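Local coordinates for protein transmembrane oligosaccharyl transferase (Archaeoglobus fulgidus, PDB 3WAJ) that belongs to the STT3/AglB family of membrane-embedded oligosaccharyl transferases, whose many transmembrane helices are followed by a mixed alpha/beta C-terminal part, with a zinc ion bound here, at residues F387-I392 and Y438-L443; L127-F132 and P406-L410. One frame throughout, in Å; residues are numbered along the deposited sequence.

Contact 1 (F387-I392 and Y438-L443)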
ATOM      1  N   PHE A 387      15.131  -9.078 -24.124  1.00 86.51           N
ATOM      2  CA  PHE A 387      15.694  -8.202 -25.143  1.00 86.19           C
ATOM      3  C   PHE A 387      16.402  -7.008 -24.512  1.00 89.61           C
ATOM      4  O   PHE A 387      17.114  -6.265 -25.184  1.00 92.26           O
ATOM      5  CB  PHE A 387      14.603  -7.761 -26.124  1.00 84.58           C
ATOM      6  CG  PHE A 387      14.131  -8.862 -27.044  1.00 91.57           C
ATOM      7  CD1 PHE A 387      14.049  -8.650 -28.413  1.00 92.11           C
ATOM      8  CD2 PHE A 387      13.789 -10.113 -26.541  1.00 95.53           C
ATOM      9  CE1 PHE A 387      13.624  -9.659 -29.256  1.00 94.50           C
ATOM     10  CE2 PHE A 387      13.368 -11.126 -27.378  1.00 98.10           C
ATOM     11  CZ  PHE A 387      13.283 -10.900 -28.738  1.00 97.59           C
ATOM     12  N   GLY A 388      16.200  -6.836 -23.210  1.00 88.56           N
ATOM     13  CA  GLY A 388      16.941  -5.855 -22.445  1.00 81.28           C
ATOM     14  C   GLY A 388      18.142  -6.501 -21.786  1.00 77.51           C
ATOM     15  O   GLY A 388      19.132  -5.833 -21.516  1.00 73.64           O
ATOM     16  N   MET A 389      18.055  -7.805 -21.525  1.00 80.02           N
ATOM     17  CA  MET A 389      19.168  -8.548 -20.934  1.00 81.18           C
ATOM     18  C   MET A 389      20.302  -8.748 -21.941  1.00 80.85           C
ATOM     19  O   MET A 389      21.481  -8.720 -21.580  1.00 86.31           O
ATOM     20  CB  MET A 389      18.685  -9.898 -20.402  1.00 83.38           C
ATOM     21  CG  MET A 389      19.357 -10.331 -19.113  1.00 81.15           C
ATOM     22  SD  MET A 389      19.268  -9.037 -17.857  1.00132.29           S
ATOM     23  CE  MET A 389      19.990  -9.873 -16.447  1.00103.74           C
ATOM     24  N   ALA A 390      19.941  -8.941 -23.207  1.00 78.37           N
ATOM     25  CA  ALA A 390      20.943  -9.096 -24.257  1.00 79.30           C
ATOM     26  C   ALA A 390      21.652  -7.769 -24.470  1.00 82.09           C
ATOM     27  O   ALA A 390      22.873  -7.725 -24.633  1.00 85.03           O
ATOM     28  CB  ALA A 390      20.305  -9.571 -25.541  1.00 73.39           C
ATOM     29  N   GLY A 391      20.874  -6.690 -24.462  1.00 81.10           N
ATOM     30  CA  GLY A 391      21.418  -5.351 -24.589  1.00 80.67           C
ATOM     31  C   GLY A 391      22.480  -5.025 -23.552  1.00 79.03           C
ATOM     32  O   GLY A 391      23.482  -4.378 -23.884  1.00 77.77           O
ATOM     33  N   ILE A 392      22.259  -5.462 -22.308  1.00 80.98           N
ATOM     34  CA  ILE A 392      23.218  -5.255 -21.217  1.00 84.09           C
ATOM     35  C   ILE A 392      24.560  -5.808 -21.632  1.00 84.83           C
ATOM     36  O   ILE A 392      25.559  -5.084 -21.701  1.00 86.16           O
ATOM     37  CB  ILE A 392      22.862  -6.057 -19.952  1.00 83.04           C
ATOM     38  CG1 ILE A 392      21.395  -5.898 -19.569  1.00 80.38           C
ATOM     39  CG2 ILE A 392      23.800  -5.684 -18.800  1.00 81.06           C
ATOM     40  CD1 ILE A 392      21.125  -4.814 -18.575  1.00 78.81           C
ATOM     41  N   TYR A 438      17.888  -0.821 -22.786  1.00 70.27           N
ATOM     42  CA  TYR A 438      18.742  -1.925 -23.243  1.00 74.14           C
ATOM     43  C   TYR A 438      18.030  -2.877 -24.222  1.00 75.67           C
ATOM     44  O   TYR A 438      18.611  -3.858 -24.687  1.00 78.56           O
ATOM     45  CB  TYR A 438      19.340  -2.680 -22.047  1.00 69.90           C
ATOM     46  CG  TYR A 438      20.445  -1.923 -21.338  1.00 72.94           C
ATOM     47  CD1 TYR A 438      21.513  -1.380 -22.051  1.00 76.12           C
ATOM     48  CD2 TYR A 438      20.418  -1.733 -19.960  1.00 71.38           C
ATOM     49  CE1 TYR A 438      22.529  -0.678 -21.408  1.00 71.78           C
ATOM     50  CE2 TYR A 438      21.430  -1.031 -19.312  1.00 71.16           C
ATOM     51  CZ  TYR A 438      22.478  -0.508 -20.044  1.00 69.34           C
ATOM     52  OH  TYR A 438      23.481   0.181 -19.411  1.00 67.66           O
ATOM     53  N   SER A 439      16.771  -2.585 -24.527  1.00 73.74           N
ATOM     54  CA  SER A 439      16.067  -3.286 -25.594  1.00 73.67           C
ATOM     55  C   SER A 439      16.094  -2.430 -26.852  1.00 73.95           C
ATOM     56  O   SER A 439      16.294  -2.938 -27.958  1.00 77.31           O
ATOM     57  CB  SER A 439      14.627  -3.610 -25.194  1.00 72.87           C
ATOM     58  OG  SER A 439      14.574  -4.615 -24.204  1.00 70.68           O
ATOM     59  N   ALA A 440      15.923  -1.123 -26.667  1.00 68.64           N
ATOM     60  CA  ALA A 440      16.067  -0.161 -27.757  1.00 75.23           C
ATOM     61  C   ALA A 440      17.496  -0.153 -28.300  1.00 77.06           C
ATOM     62  O   ALA A 440      17.749   0.340 -29.394  1.00 73.36           O
ATOM     63  CB  ALA A 440      15.689   1.212 -27.296  1.00 72.55           C
ATOM     64  N   LEU A 441      18.428  -0.675 -27.512  1.00 77.17           N
ATOM     65  CA  LEU A 441      19.811  -0.796 -27.939  1.00 79.05           C
ATOM     66  C   LEU A 441      19.970  -2.109 -28.706  1.00 79.23           C
ATOM     67  O   LEU A 441      20.437  -2.113 -29.846  1.00 80.44           O
ATOM     68  CB  LEU A 441      20.730  -0.725 -26.717  1.00 82.22           C
ATOM     69  CG  LEU A 441      22.252  -0.732 -26.860  1.00 82.44           C
ATOM     70  CD1 LEU A 441      22.785  -2.145 -26.730  1.00 85.58           C
ATOM     71  CD2 LEU A 441      22.696  -0.097 -28.169  1.00 80.25           C
ATOM     72  N   ALA A 442      19.540  -3.211 -28.087  1.00 75.22           N
ATOM     73  CA  ALA A 442      19.561  -4.536 -28.711  1.00 71.25           C
ATOM     74  C   ALA A 442      18.879  -4.551 -30.080  1.00 81.34           C
ATOM     75  O   ALA A 442      19.269  -5.304 -30.972  1.00 87.70           O
ATOM     76  CB  ALA A 442      18.921  -5.569 -27.796  1.00 57.77           C
ATOM     77  N   LEU A 443      17.844  -3.735 -30.229  1.00 83.77           N
ATOM     78  CA  LEU A 443      17.174  -3.591 -31.510  1.00 86.26           C
ATOM     79  C   LEU A 443      17.965  -2.656 -32.421  1.00 93.25           C
ATOM     80  O   LEU A 443      18.315  -3.031 -33.540  1.00102.83           O
ATOM     81  CB  LEU A 443      15.738  -3.093 -31.320  1.00 85.12           C
ATOM     82  CG  LEU A 443      14.777  -4.063 -30.627  1.00 82.71           C
ATOM     83  CD1 LEU A 443      13.385  -3.463 -30.515  1.00 84.09           C
ATOM     84  CD2 LEU A 443      14.721  -5.404 -31.341  1.00 80.41           C
TER

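Contact 2 (L127-F132 and P406-L410)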
ATOM      1  N   LEU A 127      17.551  10.204 -22.290  1.00 57.40           N
ATOM      2  CA  LEU A 127      18.607   9.344 -21.737  1.00 60.74           C
ATOM      3  C   LEU A 127      19.247   8.391 -22.755  1.00 68.65           C
ATOM      4  O   LEU A 127      20.472   8.315 -22.834  1.00 73.05           O
ATOM      5  CB  LEU A 127      18.116   8.548 -20.526  1.00 55.53           C
ATOM      6  CG  LEU A 127      19.098   7.491 -20.011  1.00 58.24           C
ATOM      7  CD1 LEU A 127      20.354   8.127 -19.421  1.00 55.57           C
ATOM      8  CD2 LEU A 127      18.431   6.593 -18.993  1.00 60.28           C
ATOM      9  N   THR A 128      18.437   7.658 -23.520  1.00 67.88           N
ATOM     10  CA  THR A 128      19.012   6.702 -24.465  1.00 75.58           C
ATOM     11  C   THR A 128      19.506   7.369 -25.750  1.00 77.85           C
ATOM     12  O   THR A 128      20.170   6.731 -26.567  1.00 72.10           O
ATOM     13  CB  THR A 128      18.081   5.505 -24.817  1.00 64.82           C
ATOM     14  OG1 THR A 128      17.733   5.570 -26.198  1.00 66.74           O
ATOM     15  CG2 THR A 128      16.829   5.504 -23.999  1.00 52.83           C
ATOM     16  N   ARG A 129      19.178   8.646 -25.923  1.00 80.49           N
ATOM     17  CA  ARG A 129      19.787   9.452 -26.980  1.00 82.77           C
ATOM     18  C   ARG A 129      21.185   9.880 -26.535  1.00 82.77           C
ATOM     19  O   ARG A 129      22.142   9.812 -27.302  1.00 83.90           O
ATOM     20  CB  ARG A 129      18.934  10.692 -27.271  1.00 85.79           C
ATOM     21  CG  ARG A 129      19.234  11.405 -28.586  1.00 97.09           C
ATOM     22  CD  ARG A 129      20.371  12.422 -28.466  1.00107.19           C
ATOM     23  NE  ARG A 129      19.961  13.637 -27.761  1.00111.96           N
ATOM     24  CZ  ARG A 129      20.011  14.862 -28.280  1.00115.10           C
ATOM     25  NH1 ARG A 129      20.466  15.047 -29.515  1.00116.69           N
ATOM     26  NH2 ARG A 129      19.611  15.906 -27.560  1.00113.25           N
ATOM     27  N   GLU A 130      21.290  10.316 -25.283  1.00 79.74           N
ATOM     28  CA  GLU A 130      22.515  10.909 -24.754  1.00 73.78           C
ATOM     29  C   GLU A 130      23.615   9.887 -24.517  1.00 70.05           C
ATOM     30  O   GLU A 130      24.792  10.242 -24.380  1.00 67.96           O
ATOM     31  CB  GLU A 130      22.211  11.654 -23.452  1.00 76.16           C
ATOM     32  CG  GLU A 130      22.491  13.138 -23.525  1.00 81.46           C
ATOM     33  CD  GLU A 130      22.280  13.695 -24.916  1.00 88.23           C
ATOM     34  OE1 GLU A 130      21.142  13.647 -25.425  1.00 89.23           O
ATOM     35  OE2 GLU A 130      23.262  14.183 -25.506  1.00 97.07           O
ATOM     36  N   VAL A 131      23.226   8.619 -24.455  1.00 68.08           N
ATOM     37  CA  VAL A 131      24.183   7.543 -24.251  1.00 71.10           C
ATOM     38  C   VAL A 131      24.515   6.965 -25.606  1.00 84.28           C
ATOM     39  O   VAL A 131      25.680   6.756 -25.947  1.00 92.93           O
ATOM     40  CB  VAL A 131      23.608   6.441 -23.353  1.00 72.30           C
ATOM     41  CG1 VAL A 131      24.484   5.201 -23.399  1.00 70.79           C
ATOM     42  CG2 VAL A 131      23.458   6.944 -21.911  1.00 70.13           C
ATOM     43  N   PHE A 132      23.474   6.731 -26.391  1.00 86.62           N
ATOM     44  CA  PHE A 132      23.653   6.166 -27.717  1.00 84.95           C
ATOM     45  C   PHE A 132      23.372   7.177 -28.839  1.00 90.49           C
ATOM     46  O   PHE A 132      24.027   8.218 -28.907  1.00 94.37           O
ATOM     47  CB  PHE A 132      22.821   4.892 -27.854  1.00 80.25           C
ATOM     48  CG  PHE A 132      23.062   3.897 -26.746  1.00 76.69           C
ATOM     49  CD1 PHE A 132      24.321   3.345 -26.552  1.00 76.56           C
ATOM     50  CD2 PHE A 132      22.038   3.518 -25.897  1.00 77.02           C
ATOM     51  CE1 PHE A 132      24.551   2.425 -25.533  1.00 74.27           C
ATOM     52  CE2 PHE A 132      22.259   2.598 -24.878  1.00 73.70           C
ATOM     53  CZ  PHE A 132      23.519   2.051 -24.699  1.00 74.08           C
ATOM     54  N   PRO A 406      29.524   7.812 -21.225  1.00 70.72           N
ATOM     55  CA  PRO A 406      28.069   7.661 -21.046  1.00 71.50           C
ATOM     56  C   PRO A 406      27.620   6.207 -20.989  1.00 75.96           C
ATOM     57  O   PRO A 406      26.790   5.865 -20.138  1.00 77.75           O
ATOM     58  CB  PRO A 406      27.491   8.340 -22.288  1.00 62.76           C
ATOM     59  CG  PRO A 406      28.479   9.372 -22.633  1.00 65.86           C
ATOM     60  CD  PRO A 406      29.828   8.749 -22.326  1.00 68.21           C
ATOM     61  N   GLU A 407      28.164   5.371 -21.870  1.00 72.10           N
ATOM     62  CA  GLU A 407      27.827   3.953 -21.869  1.00 67.89           C
ATOM     63  C   GLU A 407      28.216   3.312 -20.535  1.00 61.84           C
ATOM     64  O   GLU A 407      27.479   2.498 -19.982  1.00 58.68           O
ATOM     65  CB  GLU A 407      28.506   3.240 -23.041  1.00 69.36           C
ATOM     66  CG  GLU A 407      28.017   1.815 -23.277  1.00 74.07           C
ATOM     67  CD  GLU A 407      28.357   1.290 -24.672  1.00 83.74           C
ATOM     68  OE1 GLU A 407      28.750   2.103 -25.538  1.00 86.37           O
ATOM     69  OE2 GLU A 407      28.226   0.064 -24.897  1.00 84.90           O
ATOM     70  N   MET A 408      29.372   3.692 -20.006  1.00 60.42           N
ATOM     71  CA  MET A 408      29.793   3.160 -18.718  1.00 63.20           C
ATOM     72  C   MET A 408      28.838   3.599 -17.605  1.00 63.72           C
ATOM     73  O   MET A 408      28.496   2.811 -16.727  1.00 67.02           O
ATOM     74  CB  MET A 408      31.228   3.576 -18.380  1.00 61.99           C
ATOM     75  CG  MET A 408      31.769   2.883 -17.137  1.00 63.80           C
ATOM     76  SD  MET A 408      33.245   3.670 -16.472  1.00 66.56           S
ATOM     77  CE  MET A 408      32.675   5.363 -16.293  1.00 62.05           C
ATOM     78  N   ALA A 409      28.406   4.856 -17.658  1.00 60.65           N
ATOM     79  CA  ALA A 409      27.490   5.403 -16.663  1.00 55.46           C
ATOM     80  C   ALA A 409      26.194   4.593 -16.633  1.00 51.55           C
ATOM     81  O   ALA A 409      25.677   4.266 -15.569  1.00 51.45           O
ATOM     82  CB  ALA A 409      27.206   6.870 -16.955  1.00 50.55           C
ATOM     83  N   LEU A 410      25.689   4.254 -17.812  1.00 49.41           N
ATOM     84  CA  LEU A 410      24.441   3.506 -17.915  1.00 57.24           C
ATOM     85  C   LEU A 410      24.532   2.118 -17.269  1.00 65.13           C
ATOM     86  O   LEU A 410      23.620   1.703 -16.546  1.00 71.88           O
ATOM     87  CB  LEU A 410      23.996   3.405 -19.377  1.00 57.36           C
ATOM     88  CG  LEU A 410      22.491   3.384 -19.650  1.00 59.99           C
ATOM     89  CD1 LEU A 410      21.845   4.755 -19.398  1.00 57.51           C
ATOM     90  CD2 LEU A 410      22.252   2.907 -21.074  1.00 59.29           C
TER

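Contact 1 (F387-I392 and Y438-L443)
This is a close, glycine-mediated crossing of two helices, 384-402 and 429-446, in the helical membrane part of the STT3-type fold. The axes of the two short segments approach to 7.0 Å at a crossing angle of 75°, a distance possible because Gly388 and Gly391, three residues apart, offer bare backbone to the other helix. A CB on Gly391 would collide with the carbonyl oxygen of Tyr438. No conventional hydrogen bond links the segments; the close polar approaches include three CA-H...O contacts. Tyr438 O receives Gly388 CA at 3.4 Å and Gly391 CA at 3.2 Å, and Ser439 CA points at Phe387 O, also 3.2 Å away. Gly388 and Ser439 bring their CA atoms to 4.2 Å. Ser439 OG hydrogen-bonds to Ser435 O in its own helix; it also lies 2.9 Å from Gly388 N, but at an angle too poor for a hydrogen bond. Around the crossing, Ala442 CB sits 3.3 Å from Phe387 O, and Leu441 CD1 lies 3.7 Å from Gly391 O. The Tyr438 side chain also touches Leu411 and Ala414 of helix 405-420. Ile392 CA lies over one face of its ring, and Ile392 CD1 packs 3.5 Å from Tyr438 CD2.

Contact 2 (L127-F132 and P406-L410)
Leu127, on the last turns of helix 121-131, opens the contact by placing its CD1 3.7 Å from CD1 of Leu410; behind it stand Val171 and Leu174 of helix 163-181. Arg129, out of reach of 406-410, forms a salt bridge from NE to Glu130 OE1 at 2.6 Å. Glu130 meets the other segment through its backbone, its O lying 3.9 Å from Pro406 CB. Val131 meets three residues of the other segment: its CA is 5.0 Å from that of Pro406, its CG1 packs 3.9 Å from Glu407 CA, and its CG2 touches Leu410 CD1 at 3.7 Å. Next in sequence, Phe132 brings its ring across, with CE2 3.8 Å from Leu410 CD2 and the ring edge toward Glu407, CE1 to CD 4.1 Å. Glu407 OE2 is hydrogen-bonded with Ser395 OG. No hydrogen bond crosses between the segments, and the axes of the short segments come no closer than 9.8 Å, at 135°, so side chains fill the gap. Such apolar packing of the last part of one helix against the first turns of another, obliquely antiparallel one, is characteristic of a polytopic helical membrane bundle, here the STT3-type domain.

Overall arrangement
From the N terminus, the chain first passes 127-132 at the end of helix 121-131. Contact 2 closes at 406-410, after 273 intervening residues, more than half of them helical. Shortly before that closure, 387-392 opens contact 1, which closes at 438-443 after 45 residues. The segments therefore alternate, and the two loops cross rather than nest. Helices 384-402, 405-420 and 429-446 are consecutive; contact 1 joins the first to the third, while contact 2 ties the middle one to helix 121-131. The centres of the contacts lie about 13 Å apart, and the contacts touch: Tyr438 OH is 3.2 Å from Leu410 O, a probable hydrogen bond, and Leu441 CG packs 3.7 Å from Phe132 CZ.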